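Local coordinates for protein ORF14 (Streptomyces clavuligerus, PDB 2WPX) that binds acetyl-coenzyme A and is probably an acyltransferase of the tandem GNAT type in the clavulanic acid biosynthesis pathway, at residues H158-D164 and R300-N306. Numbering follows the deposited sequence.
Sequences HQWLDLD and RLVETAN
Trp-160 (chi1 m) lays its six-membered ring over Glu-303, whose CB sits 3.4 Å from the ring centroid in a CH-pi contact. Strands 158-162 and 301-306 run antiparallel here (axes 4.7 Å apart at their closest, N-to-C directions 153° apart): strand 149-162 of the N-terminal repeat is inserted between 301-307 and 323-334 of the C-terminal one, an exchange of strands between two GNAT repeats. Extended backbones put His-158 opposite Ala-305; hydrogen-bonded pairs are Gln-159/Thr-304 (Gln-159 N to Thr-304 O 2.8 Å, Thr-304 N to Gln-159 O 3.2 Å) and Leu-161/Val-302 (N to O 2.9 Å each way). Glu-303, chi1 p, is long enough to reach His-158 diagonally, OE1 accepting from NE2 at 2.6 Å; His-158 ND1 bonds Asp-326, satisfying both ring nitrogens. On the other face, branched, apolar Leu-161 and Val-302 suit burial, packing together (CB to CB 4.4 Å) and touching Phe-322, while the Gln-159 amide donates from NE2 to Asn-306 OD1 (2.8 Å). Beyond, Leu-163 N bonds Arg-300 O (2.8 Å); Asp-162 OD1 accepts from Asp-164 N (2.8 Å), an Asx turn. Asp-164 OD2 salt-bridges Arg-300, with weak hydrogen bonds from NE (3.0 Å) and NH2 (3.1 Å).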
ATOM      1  N   HIS A 158      -3.895 -10.405  -0.672  1.00 17.02           N
ATOM      2  CA  HIS A 158      -2.555  -9.934  -0.964  1.00 16.31           C
ATOM      3  C   HIS A 158      -1.797 -11.024  -1.676  1.00 16.90           C
ATOM      4  O   HIS A 158      -1.696 -12.117  -1.145  1.00 19.00           O
ATOM      5  CB  HIS A 158      -1.863  -9.500   0.328  1.00 15.68           C
ATOM      6  CG  HIS A 158      -0.510  -8.919   0.114  1.00 14.27           C
ATOM      7  ND1 HIS A 158       0.557  -9.228   0.916  1.00 14.32           N
ATOM      8  CD2 HIS A 158      -0.038  -8.048  -0.816  1.00 15.15           C
ATOM      9  CE1 HIS A 158       1.639  -8.589   0.495  1.00 12.57           C
ATOM     10  NE2 HIS A 158       1.302  -7.852  -0.549  1.00 12.88           N
ATOM     11  N   GLN A 159      -1.297 -10.766  -2.884  1.00 15.70           N
ATOM     12  CA  GLN A 159      -0.844 -11.875  -3.722  1.00 15.60           C
ATOM     13  C   GLN A 159       0.609 -11.746  -4.153  1.00 15.52           C
ATOM     14  O   GLN A 159       1.118 -10.647  -4.238  1.00 15.00           O
ATOM     15  CB  GLN A 159      -1.698 -11.898  -4.994  1.00 16.36           C
ATOM     16  CG  GLN A 159      -3.190 -12.228  -4.809  1.00 14.01           C
ATOM     17  CD  GLN A 159      -4.025 -11.517  -5.881  1.00 17.43           C
ATOM     18  OE1 GLN A 159      -4.026 -11.939  -7.030  1.00 16.73           O
ATOM     19  NE2 GLN A 159      -4.686 -10.406  -5.518  1.00 13.10           N
ATOM     20  N   TRP A 160       1.272 -12.856  -4.452  1.00 15.17           N
ATOM     21  CA  TRP A 160       2.648 -12.795  -4.902  1.00 15.56           C
ATOM     22  C   TRP A 160       2.836 -13.535  -6.205  1.00 16.15           C
ATOM     23  O   TRP A 160       2.250 -14.580  -6.435  1.00 15.85           O
ATOM     24  CB  TRP A 160       3.651 -13.360  -3.853  1.00 16.29           C
ATOM     25  CG  TRP A 160       3.878 -12.421  -2.657  1.00 16.11           C
ATOM     26  CD1 TRP A 160       3.239 -12.481  -1.464  1.00 16.03           C
ATOM     27  CD2 TRP A 160       4.764 -11.287  -2.583  1.00 14.99           C
ATOM     28  NE1 TRP A 160       3.657 -11.468  -0.648  1.00 16.39           N
ATOM     29  CE2 TRP A 160       4.609 -10.727  -1.298  1.00 16.48           C
ATOM     30  CE3 TRP A 160       5.693 -10.712  -3.464  1.00 13.13           C
ATOM     31  CZ2 TRP A 160       5.341  -9.623  -0.871  1.00 12.44           C
ATOM     32  CZ3 TRP A 160       6.394  -9.625  -3.060  1.00 11.15           C
ATOM     33  CH2 TRP A 160       6.242  -9.097  -1.754  1.00 12.45           C
ATOM     34  N   LEU A 161       3.636 -12.936  -7.070  1.00 16.46           N
ATOM     35  CA  LEU A 161       4.120 -13.588  -8.260  1.00 16.38           C
ATOM     36  C   LEU A 161       5.630 -13.681  -8.168  1.00 17.52           C
ATOM     37  O   LEU A 161       6.321 -12.682  -7.984  1.00 17.60           O
ATOM     38  CB  LEU A 161       3.744 -12.783  -9.482  1.00 15.46           C
ATOM     39  CG  LEU A 161       4.422 -13.210 -10.812  1.00 15.44           C
ATOM     40  CD1 LEU A 161       4.055 -14.651 -11.250  1.00 13.00           C
ATOM     41  CD2 LEU A 161       4.140 -12.172 -11.920  1.00 12.89           C
ATOM     42  N   ASP A 162       6.130 -14.895  -8.290  1.00 18.56           N
ATOM     43  CA  ASP A 162       7.524 -15.151  -8.278  1.00 20.42           C
ATOM     44  C   ASP A 162       7.914 -15.654  -9.655  1.00 21.11           C
ATOM     45  O   ASP A 162       7.684 -16.815 -10.014  1.00 22.81           O
ATOM     46  CB  ASP A 162       7.789 -16.212  -7.239  1.00 22.03           C
ATOM     47  CG  ASP A 162       9.213 -16.647  -7.179  1.00 24.54           C
ATOM     48  OD1 ASP A 162      10.017 -16.437  -8.121  1.00 27.81           O
ATOM     49  OD2 ASP A 162       9.528 -17.254  -6.147  1.00 27.82           O
ATOM     50  N   LEU A 163       8.542 -14.770 -10.407  1.00 23.50           N
ATOM     51  CA  LEU A 163       8.968 -15.052 -11.748  1.00 23.63           C
ATOM     52  C   LEU A 163       9.937 -16.238 -11.875  1.00 24.81           C
ATOM     53  O   LEU A 163      10.083 -16.758 -12.967  1.00 24.32           O
ATOM     54  CB  LEU A 163       9.584 -13.799 -12.361  1.00 22.77           C
ATOM     55  CG  LEU A 163       8.634 -12.757 -12.963  1.00 22.40           C
ATOM     56  CD1 LEU A 163       7.447 -12.582 -12.110  1.00 25.19           C
ATOM     57  CD2 LEU A 163       9.420 -11.444 -13.046  1.00 23.76           C
ATOM     58  N   ASP A 164      10.620 -16.629 -10.801  1.00 26.02           N
ATOM     59  CA  ASP A 164      11.444 -17.851 -10.838  1.00 28.82           C
ATOM     60  C   ASP A 164      10.600 -19.110 -10.720  1.00 28.80           C
ATOM     61  O   ASP A 164      11.091 -20.214 -10.897  1.00 29.84           O
ATOM     62  CB  ASP A 164      12.454 -17.915  -9.685  1.00 30.66           C
ATOM     63  CG  ASP A 164      13.648 -17.018  -9.891  1.00 33.60           C
ATOM     64  OD1 ASP A 164      14.262 -16.652  -8.850  1.00 37.83           O
ATOM     65  OD2 ASP A 164      13.947 -16.652 -11.054  1.00 34.07           O
ATOM     66  N   ARG A 300      11.873  -9.991  -9.671  1.00 23.28           N
ATOM     67  CA  ARG A 300      11.695 -11.428  -9.625  1.00 24.18           C
ATOM     68  C   ARG A 300      10.432 -11.634  -8.831  1.00 21.68           C
ATOM     69  O   ARG A 300       9.669 -12.605  -9.083  1.00 22.01           O
ATOM     70  CB  ARG A 300      12.892 -12.036  -8.900  1.00 26.72           C
ATOM     71  CG  ARG A 300      13.879 -12.890  -9.687  1.00 35.33           C
ATOM     72  CD  ARG A 300      14.134 -12.547 -11.150  1.00 41.68           C
ATOM     73  NE  ARG A 300      14.101 -13.787 -11.928  1.00 49.77           N
ATOM     74  CZ  ARG A 300      13.385 -13.956 -13.045  1.00 54.05           C
ATOM     75  NH1 ARG A 300      12.698 -12.934 -13.569  1.00 51.66           N
ATOM     76  NH2 ARG A 300      13.380 -15.135 -13.666  1.00 57.80           N
ATOM     77  N   LEU A 301      10.207 -10.728  -7.858  1.00 17.73           N
ATOM     78  CA  LEU A 301       9.047 -10.867  -6.950  1.00 15.95           C
ATOM     79  C   LEU A 301       8.118  -9.688  -6.996  1.00 14.64           C
ATOM     80  O   LEU A 301       8.517  -8.531  -6.726  1.00 15.56           O
ATOM     81  CB  LEU A 301       9.480 -11.120  -5.496  1.00 15.96           C
ATOM     82  CG  LEU A 301      10.382 -12.333  -5.197  1.00 16.93           C
ATOM     83  CD1 LEU A 301      11.032 -12.208  -3.778  1.00 15.59           C
ATOM     84  CD2 LEU A 301       9.560 -13.581  -5.248  1.00 18.03           C
ATOM     85  N   VAL A 302       6.858  -9.948  -7.337  1.00 14.76           N
ATOM     86  CA  VAL A 302       5.940  -8.865  -7.583  1.00 13.50           C
ATOM     87  C   VAL A 302       4.740  -9.073  -6.694  1.00 15.58           C
ATOM     88  O   VAL A 302       4.191 -10.166  -6.605  1.00 17.94           O
ATOM     89  CB  VAL A 302       5.532  -8.818  -9.062  1.00 14.89           C
ATOM     90  CG1 VAL A 302       4.576  -7.638  -9.319  1.00 13.38           C
ATOM     91  CG2 VAL A 302       6.753  -8.728  -9.928  1.00 11.54           C
ATOM     92  N   GLU A 303       4.366  -8.055  -5.949  1.00 13.52           N
ATOM     93  CA  GLU A 303       3.211  -8.189  -5.091  1.00 12.68           C
ATOM     94  C   GLU A 303       2.070  -7.290  -5.598  1.00 13.70           C
ATOM     95  O   GLU A 303       2.300  -6.267  -6.294  1.00 14.10           O
ATOM     96  CB  GLU A 303       3.571  -7.828  -3.640  1.00 13.45           C
ATOM     97  CG  GLU A 303       3.670  -6.336  -3.397  1.00 14.13           C
ATOM     98  CD  GLU A 303       4.081  -6.002  -1.951  1.00 19.26           C
ATOM     99  OE1 GLU A 303       3.244  -6.135  -1.042  1.00 15.76           O
ATOM    100  OE2 GLU A 303       5.243  -5.609  -1.739  1.00 17.23           O
ATOM    101  N   THR A 304       0.847  -7.671  -5.236  1.00 13.74           N
ATOM    102  CA  THR A 304      -0.305  -6.863  -5.524  1.00 14.79           C
ATOM    103  C   THR A 304      -1.424  -7.190  -4.506  1.00 15.29           C
ATOM    104  O   THR A 304      -1.259  -8.136  -3.703  1.00 15.17           O
ATOM    105  CB  THR A 304      -0.804  -7.146  -6.980  1.00 15.54           C
ATOM    106  OG1 THR A 304      -1.596  -6.045  -7.465  1.00 14.23           O
ATOM    107  CG2 THR A 304      -1.585  -8.480  -7.047  1.00 12.44           C
ATOM    108  N   ALA A 305      -2.533  -6.432  -4.538  1.00 14.64           N
ATOM    109  CA  ALA A 305      -3.655  -6.687  -3.634  1.00 16.10           C
ATOM    110  C   ALA A 305      -4.954  -6.255  -4.255  1.00 16.90           C
ATOM    111  O   ALA A 305      -5.061  -5.145  -4.771  1.00 17.88           O
ATOM    112  CB  ALA A 305      -3.483  -5.925  -2.280  1.00 15.94           C
ATOM    113  N   ASN A 306      -5.945  -7.130  -4.150  1.00 17.34           N
ATOM    114  CA  ASN A 306      -7.312  -6.851  -4.571  1.00 18.60           C
ATOM    115  C   ASN A 306      -8.272  -6.979  -3.433  1.00 18.61           C
ATOM    116  O   ASN A 306      -8.106  -7.840  -2.559  1.00 17.76           O
ATOM    117  CB  ASN A 306      -7.729  -7.869  -5.597  1.00 17.83           C
ATOM    118  CG  ASN A 306      -6.952  -7.734  -6.816  1.00 20.45           C
ATOM    119  OD1 ASN A 306      -6.127  -8.586  -7.156  1.00 20.70           O
ATOM    120  ND2 ASN A 306      -7.172  -6.621  -7.511  1.00 23.68           N
TER
HETATM  121  O   HOH W   1      10.956 -15.554 -15.294  1.00 42.08           O